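Local coordinates for protein methylxanthine N1-demethylase NdmA (Pseudomonas putida, PDB 6ICN) that removes the N1-methyl group of caffeine, giving theobromine and formaldehyde, as a Rieske-type non-heme iron oxygenase that takes its electrons from NADH, at residues H191-L200 and F299-V310; Q63-D71 and T91-C99. One frame throughout, in Å; residues are numbered along the deposited sequence.

Contact 1 (H191-L200 and F299-V310); sequences HFAFIHPGTL and FNDLVFAEDKPV. With CO (cobalt (II) ion), chain E; CFF (caffeine), chain F.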
loop_
_atom_site.group_PDB
_atom_site.type_symbol
_atom_site.label_atom_id
_atom_site.label_comp_id
_atom_site.label_asym_id
_atom_site.label_seq_id
_atom_site.Cartn_x
_atom_site.Cartn_y
_atom_site.Cartn_z
ATOM N N HIS A 191 -2.158 15.909 -34.429
ATOM C CA HIS A 191 -2.028 16.005 -32.982
ATOM C C HIS A 191 -0.608 16.281 -32.519
ATOM O O HIS A 191 -0.432 16.714 -31.370
ATOM C CB HIS A 191 -2.544 14.721 -32.309
ATOM C CG HIS A 191 -1.556 13.588 -32.294
ATOM N ND1 HIS A 191 -1.238 12.852 -33.415
ATOM C CD2 HIS A 191 -0.838 13.049 -31.277
ATOM C CE1 HIS A 191 -0.351 11.924 -33.098
ATOM N NE2 HIS A 191 -0.101 12.014 -31.803
ATOM N N PHE A 192 0.397 16.058 -33.386
ATOM C CA PHE A 192 1.789 16.190 -32.956
ATOM C C PHE A 192 2.026 17.530 -32.279
ATOM O O PHE A 192 2.671 17.607 -31.227
ATOM C CB PHE A 192 2.754 16.033 -34.143
ATOM C CG PHE A 192 2.774 14.652 -34.763
ATOM C CD1 PHE A 192 3.351 13.584 -34.106
ATOM C CD2 PHE A 192 2.250 14.435 -36.027
ATOM C CE1 PHE A 192 3.391 12.323 -34.681
ATOM C CE2 PHE A 192 2.287 13.166 -36.615
ATOM C CZ PHE A 192 2.852 12.105 -35.934
ATOM N N ALA A 193 1.484 18.607 -32.854
ATOM C CA ALA A 193 1.732 19.934 -32.312
ATOM C C ALA A 193 1.126 20.136 -30.930
ATOM O O ALA A 193 1.625 20.968 -30.176
ATOM C CB ALA A 193 1.203 20.999 -33.282
ATOM N N PHE A 194 0.088 19.378 -30.565
ATOM C CA PHE A 194 -0.599 19.560 -29.292
ATOM C C PHE A 194 -0.253 18.515 -28.237
ATOM O O PHE A 194 -0.239 18.834 -27.045
ATOM C CB PHE A 194 -2.103 19.577 -29.553
ATOM C CG PHE A 194 -2.498 20.726 -30.401
ATOM C CD1 PHE A 194 -2.608 21.986 -29.832
ATOM C CD2 PHE A 194 -2.681 20.578 -31.769
ATOM C CE1 PHE A 194 -2.902 23.075 -30.615
ATOM C CE2 PHE A 194 -2.986 21.668 -32.561
ATOM C CZ PHE A 194 -3.104 22.917 -31.976
ATOM N N ILE A 195 0.056 17.292 -28.644
ATOM C CA ILE A 195 0.329 16.224 -27.684
ATOM C C ILE A 195 1.837 16.052 -27.538
ATOM O O ILE A 195 2.326 15.702 -26.452
ATOM C CB ILE A 195 -0.383 14.928 -28.113
ATOM C CG1 ILE A 195 -1.893 15.085 -27.891
ATOM C CG2 ILE A 195 0.131 13.686 -27.342
ATOM C CD1 ILE A 195 -2.645 13.796 -27.882
ATOM N N HIS A 196 2.593 16.366 -28.609
ATOM C CA HIS A 196 4.045 16.159 -28.623
ATOM C C HIS A 196 4.862 17.420 -28.932
ATOM O O HIS A 196 5.835 17.334 -29.695
ATOM C CB HIS A 196 4.413 15.099 -29.665
ATOM C CG HIS A 196 3.649 13.814 -29.532
ATOM N ND1 HIS A 196 3.780 12.970 -28.446
ATOM C CD2 HIS A 196 2.783 13.208 -30.377
ATOM C CE1 HIS A 196 3.006 11.913 -28.618
ATOM N NE2 HIS A 196 2.377 12.039 -29.776
ATOM N N PRO A 197 4.540 18.586 -28.359
ATOM C CA PRO A 197 5.267 19.802 -28.770
ATOM C C PRO A 197 6.746 19.782 -28.416
ATOM O O PRO A 197 7.582 20.170 -29.241
ATOM C CB PRO A 197 4.518 20.922 -28.034
ATOM C CG PRO A 197 3.943 20.259 -26.846
ATOM C CD PRO A 197 3.553 18.883 -27.307
ATOM N N GLY A 198 7.113 19.345 -27.218
ATOM C CA GLY A 198 8.553 19.336 -26.988
ATOM C C GLY A 198 9.308 18.278 -27.773
ATOM O O GLY A 198 10.540 18.340 -27.855
ATOM N N THR A 199 8.595 17.351 -28.395
ATOM C CA THR A 199 9.083 15.996 -28.579
ATOM C C THR A 199 9.130 15.564 -30.033
ATOM O O THR A 199 10.168 15.062 -30.492
ATOM C CB THR A 199 8.176 15.065 -27.753
ATOM O OG1 THR A 199 8.148 15.546 -26.400
ATOM C CG2 THR A 199 8.685 13.643 -27.771
ATOM N N LEU A 200 8.035 15.738 -30.771
ATOM C CA LEU A 200 7.991 15.378 -32.186
ATOM C C LEU A 200 7.827 16.569 -33.116
ATOM O O LEU A 200 8.440 16.592 -34.182
ATOM C CB LEU A 200 6.859 14.373 -32.446
ATOM C CG LEU A 200 7.210 12.962 -31.971
ATOM C CD1 LEU A 200 6.030 12.010 -32.125
ATOM C CD2 LEU A 200 8.443 12.449 -32.720
ATOM N N PHE A 299 12.894 7.775 -25.388
ATOM C CA PHE A 299 12.146 8.689 -26.248
ATOM C C PHE A 299 10.800 8.086 -26.659
ATOM O O PHE A 299 9.758 8.747 -26.565
ATOM C CB PHE A 299 12.969 9.041 -27.481
ATOM C CG PHE A 299 12.287 10.027 -28.380
ATOM C CD1 PHE A 299 12.323 11.376 -28.092
ATOM C CD2 PHE A 299 11.584 9.595 -29.489
ATOM C CE1 PHE A 299 11.675 12.295 -28.910
ATOM C CE2 PHE A 299 10.936 10.504 -30.310
ATOM C CZ PHE A 299 10.983 11.851 -30.019
ATOM N N ASN A 300 10.802 6.829 -27.112
ATOM C CA ASN A 300 9.531 6.183 -27.464
ATOM C C ASN A 300 8.581 6.160 -26.273
ATOM O O ASN A 300 7.386 6.441 -26.413
ATOM C CB ASN A 300 9.773 4.755 -27.976
ATOM C CG ASN A 300 10.557 4.728 -29.274
ATOM O OD1 ASN A 300 10.486 5.660 -30.069
ATOM N ND2 ASN A 300 11.336 3.671 -29.476
ATOM N N ASP A 301 9.099 5.818 -25.086
ATOM C CA ASP A 301 8.260 5.761 -23.899
ATOM C C ASP A 301 7.671 7.129 -23.576
ATOM O O ASP A 301 6.522 7.231 -23.124
ATOM C CB ASP A 301 9.071 5.240 -22.713
ATOM C CG ASP A 301 9.373 3.744 -22.805
ATOM O OD1 ASP A 301 8.816 3.052 -23.688
ATOM O OD2 ASP A 301 10.178 3.284 -21.969
ATOM N N LEU A 302 8.447 8.193 -23.799
ATOM C CA LEU A 302 7.956 9.554 -23.572
ATOM C C LEU A 302 6.809 9.890 -24.521
ATOM O O LEU A 302 5.769 10.417 -24.097
ATOM C CB LEU A 302 9.120 10.545 -23.741
ATOM C CG LEU A 302 8.795 12.041 -23.722
ATOM C CD1 LEU A 302 8.152 12.414 -22.386
ATOM C CD2 LEU A 302 10.046 12.881 -24.004
ATOM N N VAL A 303 6.987 9.578 -25.810
ATOM C CA VAL A 303 5.921 9.757 -26.802
ATOM C C VAL A 303 4.660 9.020 -26.368
ATOM O O VAL A 303 3.558 9.584 -26.359
ATOM C CB VAL A 303 6.404 9.276 -28.184
ATOM C CG1 VAL A 303 5.229 9.200 -29.181
ATOM C CG2 VAL A 303 7.510 10.193 -28.723
ATOM N N PHE A 304 4.803 7.755 -25.975
ATOM C CA PHE A 304 3.626 6.991 -25.581
ATOM C C PHE A 304 2.977 7.582 -24.330
ATOM O O PHE A 304 1.748 7.600 -24.214
ATOM C CB PHE A 304 3.994 5.523 -25.368
ATOM C CG PHE A 304 4.388 4.784 -26.644
ATOM C CD1 PHE A 304 3.881 5.162 -27.886
ATOM C CD2 PHE A 304 5.268 3.703 -26.582
ATOM C CE1 PHE A 304 4.249 4.462 -29.064
ATOM C CE2 PHE A 304 5.638 3.004 -27.753
ATOM C CZ PHE A 304 5.123 3.382 -28.984
ATOM N N ALA A 305 3.790 8.065 -23.376
ATOM C CA ALA A 305 3.223 8.672 -22.173
ATOM C C ALA A 305 2.470 9.949 -22.503
ATOM O O ALA A 305 1.500 10.283 -21.810
ATOM C CB ALA A 305 4.315 8.975 -21.143
ATOM N N GLU A 306 2.913 10.685 -23.535
ATOM C CA GLU A 306 2.184 11.880 -23.969
ATOM C C GLU A 306 0.835 11.518 -24.597
ATOM O O GLU A 306 -0.191 12.152 -24.298
ATOM C CB GLU A 306 3.053 12.693 -24.933
ATOM C CG GLU A 306 4.271 13.335 -24.214
ATOM C CD GLU A 306 5.286 13.995 -25.156
ATOM O OE1 GLU A 306 5.303 13.693 -26.372
ATOM O OE2 GLU A 306 6.108 14.803 -24.655
ATOM N N ASP A 307 0.797 10.467 -25.430
ATOM C CA ASP A 307 -0.470 10.055 -26.045
ATOM C C ASP A 307 -1.452 9.446 -25.041
ATOM O O ASP A 307 -2.658 9.700 -25.124
ATOM C CB ASP A 307 -0.205 9.038 -27.167
ATOM C CG ASP A 307 0.314 9.683 -28.430
ATOM O OD1 ASP A 307 -0.364 10.567 -28.967
ATOM O OD2 ASP A 307 1.400 9.302 -28.906
ATOM N N LYS A 308 -0.967 8.608 -24.117
ATOM C CA LYS A 308 -1.833 7.683 -23.379
ATOM C C LYS A 308 -3.045 8.326 -22.700
ATOM O O LYS A 308 -4.164 7.829 -22.895
ATOM C CB LYS A 308 -0.967 6.924 -22.358
ATOM C CG LYS A 308 -1.740 5.899 -21.522
ATOM C CD LYS A 308 -0.776 5.214 -20.521
ATOM C CE LYS A 308 -1.498 4.178 -19.640
ATOM N NZ LYS A 308 -2.400 4.846 -18.654
ATOM N N PRO A 309 -2.912 9.392 -21.903
ATOM C CA PRO A 309 -4.101 9.879 -21.183
ATOM C C PRO A 309 -5.178 10.403 -22.122
ATOM O O PRO A 309 -6.373 10.218 -21.864
ATOM C CB PRO A 309 -3.539 10.981 -20.278
ATOM C CG PRO A 309 -2.205 11.322 -20.825
ATOM C CD PRO A 309 -1.685 10.090 -21.484
ATOM N N VAL A 310 -4.771 11.034 -23.219
ATOM C CA VAL A 310 -5.761 11.588 -24.139
ATOM C C VAL A 310 -6.474 10.476 -24.880
ATOM O O VAL A 310 -7.707 10.498 -25.032
ATOM C CB VAL A 310 -5.081 12.587 -25.092
ATOM C CG1 VAL A 310 -6.094 13.178 -26.083
ATOM C CG2 VAL A 310 -4.391 13.681 -24.283
HETATM CO CO CO E . 1.005 10.737 -30.555
HETATM N N1 CFF F . 4.793 8.077 -33.839
HETATM C C2 CFF F . 5.610 8.790 -34.678
HETATM C C10 CFF F . 3.369 8.002 -34.111
HETATM C C6 CFF F . 5.292 7.452 -32.769
HETATM N N3 CFF F . 6.942 8.867 -34.428
HETATM O O11 CFF F . 5.154 9.347 -35.631
HETATM C C12 CFF F . 7.821 9.625 -35.313
HETATM C C4 CFF F . 7.451 8.236 -33.344
HETATM C C5 CFF F . 6.651 7.529 -32.522
HETATM N N9 CFF F . 8.707 8.149 -32.870
HETATM O O13 CFF F . 4.573 6.829 -32.036
HETATM N N7 CFF F . 7.417 7.000 -31.550
HETATM C C8 CFF F . 8.681 7.385 -31.766
HETATM C C14 CFF F . 7.230 6.162 -30.379
HETATM O O HOH W 1 5.642 17.476 -25.338
HETATM O O HOH W 2 0.955 9.145 -31.922
#
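H196 and D307 meet at a cobalt ion, the ring standing nearly on edge to the carboxylate, with the two planes 77° apart. The imidazole gives NE2 to the metal at 2.0 Å, while D307 grips it with both oxygens, OD1 at 2.1 Å and OD2 at 2.2 Å. H191, on the same segment as H196, adds its own NE2, and a water completes the modelled set. CG of H191 sits between the backbone N and the carbonyl carbon (chi1 82°), which turns the ring in toward the helix. This two-histidine, one-carboxylate facial triad is the mononuclear metal site of Rieske oxygenases, occupied here by cobalt where the native enzyme uses iron; N185 hydrogen-bonds to D307 OD1 behind it. E306, the residue just before D307, is a second-shell partner: it holds the metal ligand H196, whose ND1 donates to its OE1 at 2.7 Å, nearly straight and in the ring plane, reaching the oxygen on its anti side. T199 OG1 donates to E306 OE2 at 2.8 Å, on the syn lone pair of that oxygen. An alanine in place of E306 is likely to leave H196 ND1 and the T199 hydroxyl without their acceptor and the metal-bound ring freer to turn. I195 CG2 lies over one face of the H196 ring and L200 CD1 over the opposite face. L200 CD2 abuts the edge of the F299 ring at CZ, 3.8 Å away, and also reaches caffeine C12. N300 OD1 approaches caffeine C8 at 3.0 Å, and V303 CG1 lies between H196 CE1 and caffeine O13.

Contact 2 (Q63-D71 and T91-C99); sequences QLVVAKLGD and TVSGNRLQC. With FES (Fe2/s2 (inorganic) cluster), chain D.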
loop_
_atom_site.group_PDB
_atom_site.type_symbol
_atom_site.label_atom_id
_atom_site.label_comp_id
_atom_site.label_asym_id
_atom_site.label_seq_id
_atom_site.Cartn_x
_atom_site.Cartn_y
_atom_site.Cartn_z
ATOM N N GLN A 63 -9.658 -16.622 -24.340
ATOM C CA GLN A 63 -8.568 -17.007 -23.445
ATOM C C GLN A 63 -7.793 -18.147 -24.091
ATOM O O GLN A 63 -8.324 -19.246 -24.257
ATOM C CB GLN A 63 -9.110 -17.420 -22.083
ATOM C CG GLN A 63 -9.856 -16.313 -21.381
ATOM C CD GLN A 63 -10.281 -16.730 -19.987
ATOM O OE1 GLN A 63 -9.490 -16.677 -19.061
ATOM N NE2 GLN A 63 -11.521 -17.155 -19.845
ATOM N N LEU A 64 -6.542 -17.882 -24.447
ATOM C CA LEU A 64 -5.703 -18.830 -25.161
ATOM C C LEU A 64 -4.442 -19.129 -24.364
ATOM O O LEU A 64 -4.085 -18.404 -23.431
ATOM C CB LEU A 64 -5.320 -18.267 -26.531
ATOM C CG LEU A 64 -6.456 -17.711 -27.394
ATOM C CD1 LEU A 64 -5.918 -17.071 -28.663
ATOM C CD2 LEU A 64 -7.486 -18.797 -27.698
ATOM N N VAL A 65 -3.753 -20.204 -24.743
ATOM C CA VAL A 65 -2.456 -20.531 -24.165
ATOM C C VAL A 65 -1.474 -20.788 -25.301
ATOM O O VAL A 65 -1.819 -21.446 -26.293
ATOM C CB VAL A 65 -2.566 -21.743 -23.212
ATOM C CG1 VAL A 65 -3.155 -22.971 -23.949
ATOM C CG2 VAL A 65 -1.224 -22.058 -22.570
ATOM N N VAL A 66 -0.265 -20.251 -25.164
ATOM C CA VAL A 66 0.814 -20.437 -26.131
ATOM C C VAL A 66 1.914 -21.257 -25.476
ATOM O O VAL A 66 2.246 -21.039 -24.302
ATOM C CB VAL A 66 1.369 -19.091 -26.627
ATOM C CG1 VAL A 66 2.599 -19.292 -27.503
ATOM C CG2 VAL A 66 0.292 -18.329 -27.424
ATOM N N ALA A 67 2.501 -22.184 -26.241
ATOM C CA ALA A 67 3.608 -22.991 -25.737
ATOM C C ALA A 67 4.514 -23.363 -26.900
ATOM O O ALA A 67 4.062 -23.451 -28.051
ATOM C CB ALA A 67 3.120 -24.264 -25.026
ATOM N N LYS A 68 5.790 -23.597 -26.590
ATOM C CA LYS A 68 6.745 -24.108 -27.574
ATOM C C LYS A 68 6.792 -25.626 -27.442
ATOM O O LYS A 68 7.330 -26.160 -26.467
ATOM C CB LYS A 68 8.116 -23.470 -27.366
ATOM C CG LYS A 68 9.172 -24.004 -28.342
ATOM C CD LYS A 68 9.526 -22.985 -29.383
ATOM C CE LYS A 68 10.434 -23.572 -30.461
ATOM N NZ LYS A 68 11.744 -24.004 -29.936
ATOM N N LEU A 69 6.182 -26.325 -28.396
ATOM C CA LEU A 69 6.069 -27.784 -28.379
ATOM C C LEU A 69 6.988 -28.319 -29.473
ATOM O O LEU A 69 6.665 -28.229 -30.664
ATOM C CB LEU A 69 4.628 -28.232 -28.604
ATOM C CG LEU A 69 3.621 -27.711 -27.579
ATOM C CD1 LEU A 69 2.257 -28.366 -27.842
ATOM C CD2 LEU A 69 4.093 -28.013 -26.146
ATOM N N GLY A 70 8.139 -28.846 -29.069
ATOM C CA GLY A 70 9.129 -29.223 -30.065
ATOM C C GLY A 70 9.601 -27.981 -30.784
ATOM O O GLY A 70 9.945 -26.974 -30.159
ATOM N N ASP A 71 9.571 -28.014 -32.117
ATOM C CA ASP A 71 10.058 -26.899 -32.914
ATOM C C ASP A 71 8.963 -25.897 -33.273
ATOM O O ASP A 71 9.218 -24.970 -34.045
ATOM C CB ASP A 71 10.725 -27.430 -34.190
ATOM C CG ASP A 71 12.080 -28.056 -33.921
ATOM O OD1 ASP A 71 12.816 -27.529 -33.055
ATOM O OD2 ASP A 71 12.414 -29.069 -34.572
ATOM N N THR A 91 2.334 -27.569 -17.747
ATOM C CA THR A 91 3.752 -27.746 -18.030
ATOM C C THR A 91 3.936 -28.358 -19.414
ATOM O O THR A 91 3.150 -29.209 -19.829
ATOM C CB THR A 91 4.404 -28.647 -16.960
ATOM O OG1 THR A 91 5.826 -28.719 -17.165
ATOM C CG2 THR A 91 3.859 -30.018 -17.031
ATOM N N VAL A 92 4.968 -27.920 -20.127
ATOM C CA VAL A 92 5.348 -28.577 -21.375
ATOM C C VAL A 92 6.121 -29.845 -21.035
ATOM O O VAL A 92 7.070 -29.817 -20.242
ATOM C CB VAL A 92 6.185 -27.639 -22.257
ATOM C CG1 VAL A 92 6.748 -28.403 -23.469
ATOM C CG2 VAL A 92 5.349 -26.441 -22.703
ATOM N N SER A 93 5.719 -30.961 -21.634
ATOM C CA SER A 93 6.353 -32.256 -21.386
ATOM C C SER A 93 6.605 -32.878 -22.749
ATOM O O SER A 93 5.653 -33.217 -23.458
ATOM C CB SER A 93 5.462 -33.146 -20.517
ATOM O OG SER A 93 6.017 -34.442 -20.381
ATOM N N GLY A 94 7.875 -32.993 -23.128
ATOM C CA GLY A 94 8.191 -33.394 -24.485
ATOM C C GLY A 94 7.630 -32.373 -25.460
ATOM O O GLY A 94 7.837 -31.164 -25.321
ATOM N N ASN A 95 6.892 -32.859 -26.450
ATOM C CA ASN A 95 6.235 -32.005 -27.426
ATOM C C ASN A 95 4.747 -31.868 -27.135
ATOM O O ASN A 95 3.943 -31.672 -28.054
ATOM C CB ASN A 95 6.470 -32.546 -28.838
ATOM C CG ASN A 95 7.955 -32.539 -29.216
ATOM O OD1 ASN A 95 8.806 -32.096 -28.434
ATOM N ND2 ASN A 95 8.269 -33.034 -30.414
ATOM N N ARG A 96 4.368 -31.964 -25.859
ATOM C CA ARG A 96 2.968 -31.876 -25.459
ATOM C C ARG A 96 2.795 -30.874 -24.319
ATOM O O ARG A 96 3.738 -30.549 -23.598
ATOM C CB ARG A 96 2.421 -33.227 -25.004
ATOM C CG ARG A 96 2.465 -34.322 -26.085
ATOM C CD ARG A 96 1.938 -35.627 -25.518
ATOM N NE ARG A 96 2.058 -36.733 -26.467
ATOM C CZ ARG A 96 1.997 -38.007 -26.097
ATOM N NH1 ARG A 96 1.813 -38.315 -24.816
ATOM N NH2 ARG A 96 2.121 -38.969 -27.009
ATOM N N LEU A 97 1.554 -30.426 -24.151
ATOM C CA LEU A 97 1.162 -29.530 -23.064
ATOM C C LEU A 97 0.328 -30.329 -22.066
ATOM O O LEU A 97 -0.723 -30.884 -22.421
ATOM C CB LEU A 97 0.378 -28.327 -23.598
ATOM C CG LEU A 97 -0.138 -27.300 -22.571
ATOM C CD1 LEU A 97 1.025 -26.751 -21.729
ATOM C CD2 LEU A 97 -0.864 -26.172 -23.288
ATOM N N GLN A 98 0.792 -30.374 -20.819
ATOM C CA GLN A 98 0.199 -31.198 -19.776
ATOM C C GLN A 98 -0.642 -30.336 -18.840
ATOM O O GLN A 98 -0.153 -29.346 -18.284
ATOM C CB GLN A 98 1.292 -31.912 -18.984
ATOM C CG GLN A 98 0.775 -32.774 -17.841
ATOM C CD GLN A 98 1.885 -33.602 -17.241
ATOM O OE1 GLN A 98 2.577 -34.332 -17.953
ATOM N NE2 GLN A 98 2.073 -33.490 -15.946
ATOM N N CYS A 99 -1.894 -30.722 -18.663
ATOM C CA CYS A 99 -2.782 -30.006 -17.752
ATOM C C CYS A 99 -2.318 -30.175 -16.302
ATOM O O CYS A 99 -1.932 -31.272 -15.903
ATOM C CB CYS A 99 -4.202 -30.549 -17.890
ATOM S SG CYS A 99 -5.404 -29.718 -16.827
HETATM FE FE1 FES D . -7.233 -31.119 -17.169
HETATM FE FE2 FES D . -8.437 -32.898 -15.584
HETATM S S1 FES D . -8.957 -30.728 -15.854
HETATM S S2 FES D . -6.618 -33.196 -16.785
HETATM O O HOH W 3 8.916 -28.311 -26.339
#
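Strand 63-69 passes over the hairpin formed by strands 91-93 and 96-98, its axis 8.0 Å from the first at an angle of 20° and 7.4 Å from the second at 131°, so the two layers meet mainly through side chains and not by strand pairing. V65 and L97 reach toward each other tip to tip, CG1 of V65 lying 4.0 Å from CD2 of L97. Further along, the methyl of A67 rests on V92 CG2. The other branch of V92, CG1, held anti to the backbone N (chi1 172°), meets L69 CD2, 3.8 Å away. L69 itself lies along the hairpin backbone: its CB is 3.6 Å from N95 O, and its CD2 is as close to R96 O. At the turn, one water bridges the two layers, donating to K68 O and G94 O and accepting from G70 N. G70 has positive phi, which by itself favours glycine. The side chain of R96 leaves the backbone away from strand 63-69, and its NH1 hydrogen-bonds to Q105 OE1. The hairpin closes through a type II' turn from S93 to R96, and its second strand runs straight into C99, whose SG binds FE1 of the [2Fe-2S] cluster at 2.3 Å beside C80. The whole is the packing of a Rieske domain, in which the small cluster-binding sheet lies against the larger antiparallel sheet.

Overall arrangement
From the N terminus, contact 2 comes first: the chain runs through strand 62-69, turns back along strand 72-77, passes the cluster ligands C80 and H82, and returns at 91-99, closing a short loop that joins the two antiparallel sheets of the Rieske domain. Contact 1 opens later, at 191-200, and closes across 98 residues, nearly half of them strand, tying the short helix 192-195 and the loop after it to helix 293-313 within the C-terminal catalytic domain. The two stand in series, neither nested nor crossed; the centres of contacts 1 and 2 are about 40 Å apart. In the assembly, H191 and F194 pack on H102 of a second subunit, bringing a neighbouring Rieske domain up to the metal site.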